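Long-range contacts in putative tetR-family transcriptional regulatory protein (Streptomyces coelicolor, PDB 2DG8), which probably represses or otherwise regulates transcription as a TetR-family protein, binding DNA through an N-terminal helix-turn-helix domain: residues A[10-15]-A[45-50]; A[90-94]-A[165-171]; A[107-111]-A[124-128]. The contacts are given in a common frame with arbitrary orientation. Residues are numbered along the deposited sequence.

Contact 1: residues A[10-15]-A[45-50]; sequences RRERIL and SMTYHF
Ile14, near the start of helix 10-25, is the apolar centre of this contact inside the three-helix DNA-binding domain of the TetR family, where the first helix packs on helix 44-49, the probable recognition helix of the helix-turn-helix. The two helical segments cross at -108°, axes 10.5 Å apart, with Arg11 CA 6.6 Å from His49 CA and Ile14 CA 7.6 Å from Met46 CA. Ile14 (chi1 m, chi2 t) points toward the other helix. Its CG2 lies 3.5 Å from Phe50 CE2 and its CD1 4.0 Å from His49 CD2, while the end of Met46 (m, m) comes near Ile14 and touches Ile35. Phe50, the first residue to leave helical geometry (phi/psi -128/135), swings its ring (chi1 m) back between the helices, and Leu15 CD2 meets Phe50 CZ at 3.7 Å. Farther out, Arg11 CB sits over the His49 ring face, a CH-pi contact 4.2 Å from the centroid. With chi1 to chi3 all t, the Arg11 guanidinium then reaches Phe50 and stacks on it, centres 4.2 Å apart, an off-centre cation-pi pair, while its NH2 forms a salt bridge to Glu59. At the polar edge Arg11 NH1 donates to the backbone His49 O at 3.0 Å.

Contact 2: residues A[90-94]-A[165-171]; sequences ADLVH and HGRALTL
Helix 90-94 and the first turn of helix 167-177 cross at 124° with axes 9.8 Å apart, and the backbones come closest where Ala90 CA lies 5.7 Å from Leu171 CA. Gly166 (phi/psi -93/177) is the N-cap and, with His165 (-68/165), forms an extended lead-in to the helix. The small Ala90 side chain permits the approach: its CB is 3.9 Å from Leu171 CD1 (Leu171 t, p) and 3.6 Å from Arg167 NH2, under one face of the guanidinium. Arg167 is extended, chi1 to chi3 all t, with chi4 at 77°, and lies along the interface until its NH2 meets Asp91 OD2 (Asp91 chi1 m) in a very short salt bridge of 2.4 Å; Glu87 takes NH1. His94 (chi1 -74°, chi2 -126°) points its ring edge at Thr170 (chi1 m), and His94 NE2 and Thr170 OG1 are hydrogen-bonded at 2.9 Å. The same OG1 is 2.7 Å from His165 NE2, whose chi1 is p, so two imidazoles converge on one hydroxyl. The other branch, Thr170 CG2, packs 4.0 Å from Val93 CG1, with Leu154 adjoining both residues. This is the closing of the all-helical TetR C-terminal domain, its last helix folded back onto helix 82-98.

Contact 3: residues A[107-111]-A[124-128]; sequences TQELY and THEWM
This is a buried, purely side-chain packing contact in the all-helical C-terminal domain, near the chain's centre, joining helix 101-116 to the helix that follows it, 121-135, beside the long helix 53-77. Both segments are regular helix, their N-to-C directions at 129° and their axes 12.4 Å apart; the nearest CA atoms, those of Tyr111 and Thr124, are 7.6 Å apart. So wide a spacing is filled by Trp127, whose CA-to-CB bond points toward segment 107-111 and whose indole (chi1 t, chi2 2°) reaches it. Three residues there receive the ring: Thr107 CG2 touches the indole edge at CH2 (3.7 Å), Leu110 CD2 (Leu110 t, p) lies 3.7 Å from CE3, and Tyr111 CE2 is 3.6 Å from CZ3. The Tyr111 ring (chi1 m) is oblique to the six-membered ring of Trp127, centroids 5.8 Å apart and planes at 38°. One turn earlier, Thr124 (chi1 p) sends its CG2 to Leu110 CG and to the Tyr111 ring edge at CD2, 4.0 Å from each. Thr65, Ile68 and Val69 of helix 53-77 also pack on Trp127. Tyr111 OH is hydrogen-bonded to Glu152 OE2, and Thr124 OG1 to Leu160 O of the second subunit. Aliphatic and aromatic carbons thus make the contact, while these two hydroxyls have other partners, so its cohesion rests on van der Waals packing and apolar burial.

Overall arrangement
Contact 1 belongs to the DNA-binding head, contacts 2 and 3 to the C-terminal domain; the centres of contacts 1 and 2 are about 39 Å apart on opposite sides of the chain's centre. Contact 3 is the most central, its centre about 6 Å from that of the chain, and is built from apolar surfaces. The outer two are partly buried and more polar: Arg11 stacks on a ring and binds a carbonyl, its salt bridge going outside to Glu59, whereas Arg167 makes its own across contact 2, beside a histidine-threonine hydrogen bond. No helix is shared, though contact 3 is nested within the loop closed by contact 2. Both touch the second subunit; contact 1 does not.

Contact 1: residues A[10-15]-A[45-50]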
ATOM      1  N   ARG A  10       8.163 -10.338 -28.968  1.00 55.01           N
ATOM      2  CA  ARG A  10       9.156 -10.880 -28.046  1.00 50.18           C
ATOM      3  C   ARG A  10       9.443  -9.894 -26.918  1.00 46.88           C
ATOM      4  O   ARG A  10       9.666 -10.290 -25.773  1.00 44.63           O
ATOM      5  CB  ARG A  10      10.450 -11.219 -28.789  1.00 50.24           C
ATOM      6  CG  ARG A  10      11.546 -11.759 -27.883  1.00 50.22           C
ATOM      7  CD  ARG A  10      12.769 -12.221 -28.672  1.00 51.97           C
ATOM      8  NE  ARG A  10      12.611 -13.547 -29.266  1.00 47.83           N
ATOM      9  CZ  ARG A  10      13.551 -14.146 -29.992  1.00 49.14           C
ATOM     10  NH1 ARG A  10      13.335 -15.353 -30.496  1.00 50.74           N
ATOM     11  NH2 ARG A  10      14.708 -13.537 -30.218  1.00 45.10           N
ATOM     12  N   ARG A  11       9.433  -8.608 -27.243  1.00 44.62           N
ATOM     13  CA  ARG A  11       9.688  -7.581 -26.249  1.00 43.27           C
ATOM     14  C   ARG A  11       8.545  -7.589 -25.236  1.00 44.26           C
ATOM     15  O   ARG A  11       8.782  -7.552 -24.030  1.00 43.48           O
ATOM     16  CB  ARG A  11       9.808  -6.213 -26.926  1.00 41.05           C
ATOM     17  CG  ARG A  11      10.565  -5.178 -26.104  1.00 40.39           C
ATOM     18  CD  ARG A  11      10.998  -4.000 -26.967  1.00 42.65           C
ATOM     19  NE  ARG A  11      11.852  -3.057 -26.245  1.00 42.92           N
ATOM     20  CZ  ARG A  11      11.412  -2.209 -25.319  1.00 44.07           C
ATOM     21  NH1 ARG A  11      12.261  -1.393 -24.706  1.00 39.03           N
ATOM     22  NH2 ARG A  11      10.118  -2.166 -25.023  1.00 40.02           N
ATOM     23  N   GLU A  12       7.311  -7.650 -25.734  1.00 44.85           N
ATOM     24  CA  GLU A  12       6.125  -7.679 -24.878  1.00 44.92           C
ATOM     25  C   GLU A  12       6.175  -8.896 -23.958  1.00 44.25           C
ATOM     26  O   GLU A  12       5.794  -8.826 -22.787  1.00 40.97           O
ATOM     27  CB  GLU A  12       4.843  -7.760 -25.722  1.00 47.63           C
ATOM     28  CG  GLU A  12       4.637  -6.620 -26.726  1.00 52.96           C
ATOM     29  CD  GLU A  12       3.284  -6.701 -27.436  1.00 56.98           C
ATOM     30  OE1 GLU A  12       2.985  -5.809 -28.259  1.00 59.33           O
ATOM     31  OE2 GLU A  12       2.518  -7.654 -27.173  1.00 59.00           O
ATOM     32  N   ARG A  13       6.638 -10.018 -24.498  1.00 42.93           N
ATOM     33  CA  ARG A  13       6.715 -11.245 -23.719  1.00 42.59           C
ATOM     34  C   ARG A  13       7.730 -11.094 -22.602  1.00 39.74           C
ATOM     35  O   ARG A  13       7.565 -11.655 -21.517  1.00 39.98           O
ATOM     36  CB  ARG A  13       7.101 -12.425 -24.611  1.00 44.01           C
ATOM     37  CG  ARG A  13       6.330 -13.696 -24.302  1.00 49.80           C
ATOM     38  CD  ARG A  13       6.730 -14.812 -25.250  1.00 54.55           C
ATOM     39  NE  ARG A  13       6.618 -14.392 -26.642  1.00 57.28           N
ATOM     40  CZ  ARG A  13       7.595 -14.511 -27.534  1.00 58.79           C
ATOM     41  NH1 ARG A  13       7.412 -14.104 -28.784  1.00 59.22           N
ATOM     42  NH2 ARG A  13       8.759 -15.036 -27.173  1.00 60.74           N
ATOM     43  N   ILE A  14       8.783 -10.335 -22.864  1.00 36.33           N
ATOM     44  CA  ILE A  14       9.801 -10.132 -21.854  1.00 35.26           C
ATOM     45  C   ILE A  14       9.199  -9.345 -20.696  1.00 34.02           C
ATOM     46  O   ILE A  14       9.423  -9.682 -19.532  1.00 32.45           O
ATOM     47  CB  ILE A  14      11.024  -9.391 -22.435  1.00 35.32           C
ATOM     48  CG1 ILE A  14      11.778 -10.333 -23.384  1.00 37.99           C
ATOM     49  CG2 ILE A  14      11.939  -8.916 -21.304  1.00 34.88           C
ATOM     50  CD1 ILE A  14      12.887  -9.676 -24.194  1.00 38.01           C
ATOM     51  N   LEU A  15       8.418  -8.317 -21.022  1.00 31.18           N
ATOM     52  CA  LEU A  15       7.783  -7.490 -20.001  1.00 32.83           C
ATOM     53  C   LEU A  15       6.831  -8.306 -19.135  1.00 33.52           C
ATOM     54  O   LEU A  15       6.835  -8.186 -17.908  1.00 32.15           O
ATOM     55  CB  LEU A  15       7.031  -6.332 -20.653  1.00 32.50           C
ATOM     56  CG  LEU A  15       7.928  -5.256 -21.277  1.00 32.63           C
ATOM     57  CD1 LEU A  15       7.071  -4.219 -21.966  1.00 30.92           C
ATOM     58  CD2 LEU A  15       8.791  -4.605 -20.199  1.00 32.60           C
ATOM     59  N   SER A  45      18.423 -11.574 -25.832  1.00 39.24           N
ATOM     60  CA  SER A  45      17.268 -10.740 -26.148  1.00 39.11           C
ATOM     61  C   SER A  45      17.011  -9.687 -25.076  1.00 38.11           C
ATOM     62  O   SER A  45      16.417  -8.649 -25.357  1.00 39.65           O
ATOM     63  CB  SER A  45      16.010 -11.594 -26.306  1.00 39.28           C
ATOM     64  OG  SER A  45      16.174 -12.576 -27.299  1.00 44.49           O
ATOM     65  N   MET A  46      17.450  -9.957 -23.851  1.00 36.49           N
ATOM     66  CA  MET A  46      17.245  -9.020 -22.753  1.00 36.30           C
ATOM     67  C   MET A  46      17.928  -7.682 -23.038  1.00 36.54           C
ATOM     68  O   MET A  46      17.288  -6.632 -23.021  1.00 34.92           O
ATOM     69  CB  MET A  46      17.774  -9.609 -21.435  1.00 34.95           C
ATOM     70  CG  MET A  46      17.005 -10.834 -20.923  1.00 38.17           C
ATOM     71  SD  MET A  46      15.233 -10.516 -20.622  1.00 41.73           S
ATOM     72  CE  MET A  46      14.545 -11.230 -21.981  1.00 42.56           C
ATOM     73  N   THR A  47      19.228  -7.728 -23.310  1.00 36.29           N
ATOM     74  CA  THR A  47      19.996  -6.518 -23.588  1.00 36.94           C
ATOM     75  C   THR A  47      19.816  -5.995 -25.018  1.00 35.35           C
ATOM     76  O   THR A  47      20.253  -4.897 -25.352  1.00 34.12           O
ATOM     77  CB  THR A  47      21.487  -6.756 -23.310  1.00 37.19           C
ATOM     78  OG1 THR A  47      21.924  -7.921 -24.019  1.00 38.67           O
ATOM     79  CG2 THR A  47      21.712  -6.953 -21.823  1.00 37.16           C
ATOM     80  N   TYR A  48      19.180  -6.783 -25.869  1.00 35.73           N
ATOM     81  CA  TYR A  48      18.935  -6.332 -27.228  1.00 35.66           C
ATOM     82  C   TYR A  48      17.800  -5.301 -27.180  1.00 36.44           C
ATOM     83  O   TYR A  48      17.840  -4.264 -27.857  1.00 35.08           O
ATOM     84  CB  TYR A  48      18.507  -7.504 -28.117  1.00 37.16           C
ATOM     85  CG  TYR A  48      18.186  -7.086 -29.538  1.00 37.41           C
ATOM     86  CD1 TYR A  48      19.138  -7.196 -30.551  1.00 38.64           C
ATOM     87  CD2 TYR A  48      16.951  -6.518 -29.854  1.00 41.53           C
ATOM     88  CE1 TYR A  48      18.874  -6.751 -31.841  1.00 39.07           C
ATOM     89  CE2 TYR A  48      16.673  -6.066 -31.143  1.00 43.24           C
ATOM     90  CZ  TYR A  48      17.643  -6.186 -32.128  1.00 42.46           C
ATOM     91  OH  TYR A  48      17.377  -5.725 -33.390  1.00 46.88           O
ATOM     92  N   HIS A  49      16.796  -5.600 -26.358  1.00 35.12           N
ATOM     93  CA  HIS A  49      15.606  -4.762 -26.221  1.00 34.27           C
ATOM     94  C   HIS A  49      15.614  -3.743 -25.097  1.00 33.55           C
ATOM     95  O   HIS A  49      14.886  -2.759 -25.157  1.00 34.43           O
ATOM     96  CB  HIS A  49      14.374  -5.654 -26.032  1.00 33.79           C
ATOM     97  CG  HIS A  49      14.050  -6.494 -27.221  1.00 33.99           C
ATOM     98  ND1 HIS A  49      13.430  -5.985 -28.343  1.00 38.69           N
ATOM     99  CD2 HIS A  49      14.281  -7.804 -27.480  1.00 36.90           C
ATOM    100  CE1 HIS A  49      13.291  -6.946 -29.240  1.00 40.46           C
ATOM    101  NE2 HIS A  49      13.800  -8.059 -28.742  1.00 39.42           N
ATOM    102  N   PHE A  50      16.424  -3.974 -24.074  1.00 31.16           N
ATOM    103  CA  PHE A  50      16.447  -3.067 -22.934  1.00 33.62           C
ATOM    104  C   PHE A  50      17.837  -2.574 -22.565  1.00 33.21           C
ATOM    105  O   PHE A  50      18.792  -3.355 -22.503  1.00 32.88           O
ATOM    106  CB  PHE A  50      15.800  -3.762 -21.729  1.00 30.38           C
ATOM    107  CG  PHE A  50      14.371  -4.142 -21.958  1.00 29.86           C
ATOM    108  CD1 PHE A  50      13.347  -3.228 -21.722  1.00 29.58           C
ATOM    109  CD2 PHE A  50      14.043  -5.404 -22.448  1.00 30.44           C
ATOM    110  CE1 PHE A  50      12.017  -3.562 -21.975  1.00 27.68           C
ATOM    111  CE2 PHE A  50      12.713  -5.748 -22.704  1.00 29.38           C
ATOM    112  CZ  PHE A  50      11.698  -4.820 -22.466  1.00 30.37           C
TER

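Contact 2: residues A[90-94]-A[165-171]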
ATOM      1  N   ALA A  90     -17.773   1.323  -6.131  1.00 30.40           N
ATOM      2  CA  ALA A  90     -17.863   0.296  -5.099  1.00 29.28           C
ATOM      3  C   ALA A  90     -17.430  -1.020  -5.715  1.00 29.47           C
ATOM      4  O   ALA A  90     -16.695  -1.800  -5.100  1.00 29.41           O
ATOM      5  CB  ALA A  90     -19.304   0.187  -4.557  1.00 25.92           C
ATOM      6  N   ASP A  91     -17.893  -1.258  -6.937  1.00 32.15           N
ATOM      7  CA  ASP A  91     -17.556  -2.477  -7.661  1.00 35.58           C
ATOM      8  C   ASP A  91     -16.055  -2.532  -7.882  1.00 34.13           C
ATOM      9  O   ASP A  91     -15.425  -3.583  -7.746  1.00 34.98           O
ATOM     10  CB  ASP A  91     -18.265  -2.500  -9.024  1.00 37.13           C
ATOM     11  CG  ASP A  91     -19.761  -2.646  -8.898  1.00 37.55           C
ATOM     12  OD1 ASP A  91     -20.470  -2.394  -9.894  1.00 39.18           O
ATOM     13  OD2 ASP A  91     -20.229  -3.022  -7.806  1.00 38.68           O
ATOM     14  N   LEU A  92     -15.492  -1.386  -8.237  1.00 33.66           N
ATOM     15  CA  LEU A  92     -14.064  -1.279  -8.503  1.00 34.23           C
ATOM     16  C   LEU A  92     -13.279  -1.655  -7.247  1.00 33.27           C
ATOM     17  O   LEU A  92     -12.342  -2.441  -7.305  1.00 34.19           O
ATOM     18  CB  LEU A  92     -13.721   0.155  -8.895  1.00 34.82           C
ATOM     19  CG  LEU A  92     -12.673   0.480  -9.958  1.00 39.36           C
ATOM     20  CD1 LEU A  92     -12.280   1.942  -9.789  1.00 38.57           C
ATOM     21  CD2 LEU A  92     -11.454  -0.408  -9.834  1.00 38.99           C
ATOM     22  N   VAL A  93     -13.665  -1.073  -6.115  1.00 31.34           N
ATOM     23  CA  VAL A  93     -12.991  -1.332  -4.853  1.00 31.95           C
ATOM     24  C   VAL A  93     -12.995  -2.806  -4.480  1.00 33.02           C
ATOM     25  O   VAL A  93     -11.962  -3.347  -4.091  1.00 30.45           O
ATOM     26  CB  VAL A  93     -13.632  -0.536  -3.698  1.00 30.25           C
ATOM     27  CG1 VAL A  93     -13.184  -1.112  -2.356  1.00 25.92           C
ATOM     28  CG2 VAL A  93     -13.227   0.931  -3.797  1.00 29.24           C
ATOM     29  N   HIS A  94     -14.152  -3.457  -4.584  1.00 32.50           N
ATOM     30  CA  HIS A  94     -14.212  -4.867  -4.225  1.00 32.82           C
ATOM     31  C   HIS A  94     -13.453  -5.761  -5.205  1.00 33.16           C
ATOM     32  O   HIS A  94     -12.770  -6.706  -4.802  1.00 31.24           O
ATOM     33  CB  HIS A  94     -15.671  -5.307  -4.060  1.00 32.29           C
ATOM     34  CG  HIS A  94     -16.293  -4.803  -2.790  1.00 34.46           C
ATOM     35  ND1 HIS A  94     -16.908  -5.637  -1.882  1.00 35.21           N
ATOM     36  CD2 HIS A  94     -16.324  -3.566  -2.241  1.00 32.63           C
ATOM     37  CE1 HIS A  94     -17.283  -4.939  -0.827  1.00 32.50           C
ATOM     38  NE2 HIS A  94     -16.940  -3.679  -1.017  1.00 32.67           N
ATOM     39  N   HIS A 165     -14.546  -5.616   5.154  1.00 40.14           N
ATOM     40  CA  HIS A 165     -15.833  -4.957   5.331  1.00 37.39           C
ATOM     41  C   HIS A 165     -16.693  -5.211   4.091  1.00 35.53           C
ATOM     42  O   HIS A 165     -16.186  -5.639   3.052  1.00 34.98           O
ATOM     43  CB  HIS A 165     -15.654  -3.448   5.586  1.00 36.36           C
ATOM     44  CG  HIS A 165     -15.155  -2.670   4.403  1.00 38.10           C
ATOM     45  ND1 HIS A 165     -13.890  -2.119   4.353  1.00 37.62           N
ATOM     46  CD2 HIS A 165     -15.761  -2.318   3.244  1.00 37.93           C
ATOM     47  CE1 HIS A 165     -13.741  -1.462   3.218  1.00 37.36           C
ATOM     48  NE2 HIS A 165     -14.862  -1.566   2.525  1.00 37.55           N
ATOM     49  N   GLY A 166     -17.991  -4.952   4.201  1.00 35.08           N
ATOM     50  CA  GLY A 166     -18.890  -5.192   3.083  1.00 31.80           C
ATOM     51  C   GLY A 166     -19.144  -4.008   2.173  1.00 30.19           C
ATOM     52  O   GLY A 166     -18.683  -2.902   2.443  1.00 31.72           O
ATOM     53  N   ARG A 167     -19.911  -4.243   1.110  1.00 29.89           N
ATOM     54  CA  ARG A 167     -20.233  -3.215   0.117  1.00 29.73           C
ATOM     55  C   ARG A 167     -21.027  -2.019   0.660  1.00 30.36           C
ATOM     56  O   ARG A 167     -20.804  -0.891   0.230  1.00 27.09           O
ATOM     57  CB  ARG A 167     -20.993  -3.849  -1.059  1.00 31.37           C
ATOM     58  CG  ARG A 167     -21.185  -2.938  -2.269  1.00 35.36           C
ATOM     59  CD  ARG A 167     -22.272  -3.473  -3.204  1.00 35.88           C
ATOM     60  NE  ARG A 167     -22.662  -2.515  -4.239  1.00 35.73           N
ATOM     61  CZ  ARG A 167     -21.943  -2.263  -5.330  1.00 37.91           C
ATOM     62  NH1 ARG A 167     -22.359  -1.378  -6.227  1.00 33.42           N
ATOM     63  NH2 ARG A 167     -20.804  -2.910  -5.524  1.00 37.75           N
ATOM     64  N   ALA A 168     -21.945  -2.252   1.597  1.00 30.33           N
ATOM     65  CA  ALA A 168     -22.726  -1.141   2.147  1.00 31.78           C
ATOM     66  C   ALA A 168     -21.790  -0.102   2.765  1.00 31.86           C
ATOM     67  O   ALA A 168     -21.952   1.101   2.561  1.00 34.54           O
ATOM     68  CB  ALA A 168     -23.717  -1.652   3.198  1.00 33.66           C
ATOM     69  N   LEU A 169     -20.808  -0.571   3.522  1.00 32.44           N
ATOM     70  CA  LEU A 169     -19.834   0.313   4.149  1.00 31.93           C
ATOM     71  C   LEU A 169     -19.003   1.001   3.065  1.00 30.65           C
ATOM     72  O   LEU A 169     -18.690   2.178   3.172  1.00 30.84           O
ATOM     73  CB  LEU A 169     -18.928  -0.501   5.085  1.00 33.93           C
ATOM     74  CG  LEU A 169     -17.924   0.208   6.001  1.00 35.68           C
ATOM     75  CD1 LEU A 169     -16.744   0.711   5.188  1.00 41.26           C
ATOM     76  CD2 LEU A 169     -18.614   1.336   6.739  1.00 36.00           C
ATOM     77  N   THR A 170     -18.645   0.263   2.019  1.00 29.49           N
ATOM     78  CA  THR A 170     -17.866   0.835   0.927  1.00 29.54           C
ATOM     79  C   THR A 170     -18.696   1.911   0.212  1.00 29.51           C
ATOM     80  O   THR A 170     -18.220   3.012  -0.052  1.00 29.34           O
ATOM     81  CB  THR A 170     -17.446  -0.244  -0.117  1.00 30.08           C
ATOM     82  OG1 THR A 170     -16.562  -1.203   0.493  1.00 29.10           O
ATOM     83  CG2 THR A 170     -16.713   0.416  -1.300  1.00 29.92           C
ATOM     84  N   LEU A 171     -19.948   1.592  -0.077  1.00 30.72           N
ATOM     85  CA  LEU A 171     -20.815   2.525  -0.774  1.00 31.14           C
ATOM     86  C   LEU A 171     -21.067   3.795   0.031  1.00 29.54           C
ATOM     87  O   LEU A 171     -21.127   4.884  -0.532  1.00 30.10           O
ATOM     88  CB  LEU A 171     -22.136   1.838  -1.114  1.00 32.67           C
ATOM     89  CG  LEU A 171     -22.958   2.522  -2.201  1.00 37.87           C
ATOM     90  CD1 LEU A 171     -22.153   2.598  -3.508  1.00 35.39           C
ATOM     91  CD2 LEU A 171     -24.248   1.736  -2.400  1.00 40.13           C
TER

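Contact 3: residues A[107-111]-A[124-128]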
ATOM      1  N   THR A 107       0.924  -4.467  -7.205  1.00 26.07           N
ATOM      2  CA  THR A 107       0.632  -3.125  -6.738  1.00 28.94           C
ATOM      3  C   THR A 107       1.530  -2.826  -5.536  1.00 27.62           C
ATOM      4  O   THR A 107       2.178  -1.784  -5.474  1.00 27.49           O
ATOM      5  CB  THR A 107      -0.854  -2.974  -6.291  1.00 27.18           C
ATOM      6  OG1 THR A 107      -1.722  -3.235  -7.395  1.00 29.04           O
ATOM      7  CG2 THR A 107      -1.119  -1.575  -5.787  1.00 25.60           C
ATOM      8  N   GLN A 108       1.572  -3.743  -4.578  1.00 29.81           N
ATOM      9  CA  GLN A 108       2.395  -3.518  -3.394  1.00 30.57           C
ATOM     10  C   GLN A 108       3.892  -3.509  -3.708  1.00 30.88           C
ATOM     11  O   GLN A 108       4.651  -2.770  -3.081  1.00 32.95           O
ATOM     12  CB  GLN A 108       2.078  -4.563  -2.316  1.00 30.27           C
ATOM     13  CG  GLN A 108       0.618  -4.522  -1.854  1.00 31.27           C
ATOM     14  CD  GLN A 108       0.197  -3.146  -1.344  1.00 33.70           C
ATOM     15  OE1 GLN A 108      -0.911  -2.693  -1.606  1.00 36.95           O
ATOM     16  NE2 GLN A 108       1.077  -2.488  -0.608  1.00 32.86           N
ATOM     17  N   GLU A 109       4.325  -4.319  -4.667  1.00 28.86           N
ATOM     18  CA  GLU A 109       5.745  -4.328  -5.023  1.00 30.34           C
ATOM     19  C   GLU A 109       6.096  -2.944  -5.539  1.00 30.34           C
ATOM     20  O   GLU A 109       7.089  -2.351  -5.122  1.00 32.56           O
ATOM     21  CB  GLU A 109       6.045  -5.375  -6.109  1.00 26.13           C
ATOM     22  CG  GLU A 109       6.119  -6.808  -5.605  1.00 29.89           C
ATOM     23  CD  GLU A 109       7.395  -7.104  -4.816  1.00 35.98           C
ATOM     24  OE1 GLU A 109       8.309  -6.253  -4.807  1.00 41.10           O
ATOM     25  OE2 GLU A 109       7.498  -8.198  -4.216  1.00 33.84           O
ATOM     26  N   LEU A 110       5.267  -2.423  -6.438  1.00 31.04           N
ATOM     27  CA  LEU A 110       5.519  -1.108  -7.005  1.00 33.11           C
ATOM     28  C   LEU A 110       5.610  -0.029  -5.937  1.00 33.87           C
ATOM     29  O   LEU A 110       6.520   0.798  -5.961  1.00 35.50           O
ATOM     30  CB  LEU A 110       4.431  -0.731  -8.018  1.00 29.91           C
ATOM     31  CG  LEU A 110       4.557   0.703  -8.535  1.00 30.69           C
ATOM     32  CD1 LEU A 110       5.946   0.931  -9.093  1.00 31.23           C
ATOM     33  CD2 LEU A 110       3.502   0.963  -9.596  1.00 30.79           C
ATOM     34  N   TYR A 111       4.664  -0.034  -5.004  1.00 34.72           N
ATOM     35  CA  TYR A 111       4.656   0.957  -3.928  1.00 35.44           C
ATOM     36  C   TYR A 111       5.931   0.913  -3.084  1.00 35.51           C
ATOM     37  O   TYR A 111       6.430   1.955  -2.663  1.00 34.91           O
ATOM     38  CB  TYR A 111       3.430   0.751  -3.031  1.00 35.43           C
ATOM     39  CG  TYR A 111       2.124   1.129  -3.684  1.00 37.24           C
ATOM     40  CD1 TYR A 111       0.907   0.837  -3.075  1.00 36.60           C
ATOM     41  CD2 TYR A 111       2.104   1.788  -4.913  1.00 36.75           C
ATOM     42  CE1 TYR A 111      -0.299   1.192  -3.676  1.00 36.69           C
ATOM     43  CE2 TYR A 111       0.917   2.142  -5.516  1.00 35.40           C
ATOM     44  CZ  TYR A 111      -0.279   1.845  -4.899  1.00 36.55           C
ATOM     45  OH  TYR A 111      -1.449   2.204  -5.510  1.00 31.59           O
ATOM     46  N   THR A 124       4.152   6.015 -10.064  1.00 38.84           N
ATOM     47  CA  THR A 124       2.964   6.114  -9.227  1.00 38.07           C
ATOM     48  C   THR A 124       2.228   7.435  -9.459  1.00 36.97           C
ATOM     49  O   THR A 124       0.996   7.480  -9.437  1.00 37.26           O
ATOM     50  CB  THR A 124       3.321   5.936  -7.725  1.00 38.56           C
ATOM     51  OG1 THR A 124       4.469   6.727  -7.399  1.00 39.42           O
ATOM     52  CG2 THR A 124       3.636   4.476  -7.425  1.00 39.63           C
ATOM     53  N   HIS A 125       2.975   8.506  -9.711  1.00 38.10           N
ATOM     54  CA  HIS A 125       2.366   9.816  -9.950  1.00 36.47           C
ATOM     55  C   HIS A 125       1.526   9.775 -11.229  1.00 37.66           C
ATOM     56  O   HIS A 125       0.408  10.294 -11.270  1.00 35.58           O
ATOM     57  CB  HIS A 125       3.444  10.895 -10.097  1.00 38.57           C
ATOM     58  CG  HIS A 125       2.905  12.293 -10.077  1.00 39.64           C
ATOM     59  ND1 HIS A 125       2.847  13.054  -8.926  1.00 41.19           N
ATOM     60  CD2 HIS A 125       2.381  13.063 -11.060  1.00 39.11           C
ATOM     61  CE1 HIS A 125       2.314  14.229  -9.203  1.00 42.79           C
ATOM     62  NE2 HIS A 125       2.021  14.260 -10.494  1.00 42.87           N
ATOM     63  N   GLU A 126       2.076   9.161 -12.273  1.00 37.45           N
ATOM     64  CA  GLU A 126       1.388   9.047 -13.556  1.00 36.83           C
ATOM     65  C   GLU A 126       0.199   8.093 -13.435  1.00 36.72           C
ATOM     66  O   GLU A 126      -0.811   8.249 -14.121  1.00 35.93           O
ATOM     67  CB  GLU A 126       2.366   8.548 -14.624  1.00 37.22           C
ATOM     68  CG  GLU A 126       1.753   8.300 -15.992  1.00 40.03           C
ATOM     69  CD  GLU A 126       1.174   9.549 -16.625  1.00 42.60           C
ATOM     70  OE1 GLU A 126       1.392  10.660 -16.083  1.00 43.23           O
ATOM     71  OE2 GLU A 126       0.502   9.419 -17.675  1.00 43.04           O
ATOM     72  N   TRP A 127       0.324   7.106 -12.552  1.00 35.17           N
ATOM     73  CA  TRP A 127      -0.752   6.144 -12.316  1.00 34.88           C
ATOM     74  C   TRP A 127      -1.930   6.888 -11.652  1.00 33.42           C
ATOM     75  O   TRP A 127      -3.071   6.814 -12.103  1.00 33.97           O
ATOM     76  CB  TRP A 127      -0.245   5.010 -11.400  1.00 33.28           C
ATOM     77  CG  TRP A 127      -1.207   3.864 -11.211  1.00 32.23           C
ATOM     78  CD1 TRP A 127      -2.437   3.721 -11.786  1.00 33.09           C
ATOM     79  CD2 TRP A 127      -1.027   2.716 -10.366  1.00 32.83           C
ATOM     80  NE1 TRP A 127      -3.038   2.561 -11.352  1.00 33.39           N
ATOM     81  CE2 TRP A 127      -2.198   1.925 -10.477  1.00 32.83           C
ATOM     82  CE3 TRP A 127       0.007   2.280  -9.525  1.00 31.69           C
ATOM     83  CZ2 TRP A 127      -2.367   0.723  -9.775  1.00 31.08           C
ATOM     84  CZ3 TRP A 127      -0.155   1.082  -8.827  1.00 35.37           C
ATOM     85  CH2 TRP A 127      -1.340   0.317  -8.958  1.00 36.06           C
ATOM     86  N   MET A 128      -1.639   7.626 -10.590  1.00 34.09           N
ATOM     87  CA  MET A 128      -2.681   8.370  -9.887  1.00 36.97           C
ATOM     88  C   MET A 128      -3.365   9.387 -10.795  1.00 35.59           C
ATOM     89  O   MET A 128      -4.566   9.615 -10.687  1.00 35.94           O
ATOM     90  CB  MET A 128      -2.095   9.088  -8.669  1.00 37.72           C
ATOM     91  CG  MET A 128      -1.615   8.161  -7.567  1.00 41.57           C
ATOM     92  SD  MET A 128      -1.029   9.087  -6.128  1.00 47.92           S
ATOM     93  CE  MET A 128       0.607   9.521  -6.634  1.00 45.94           C
TER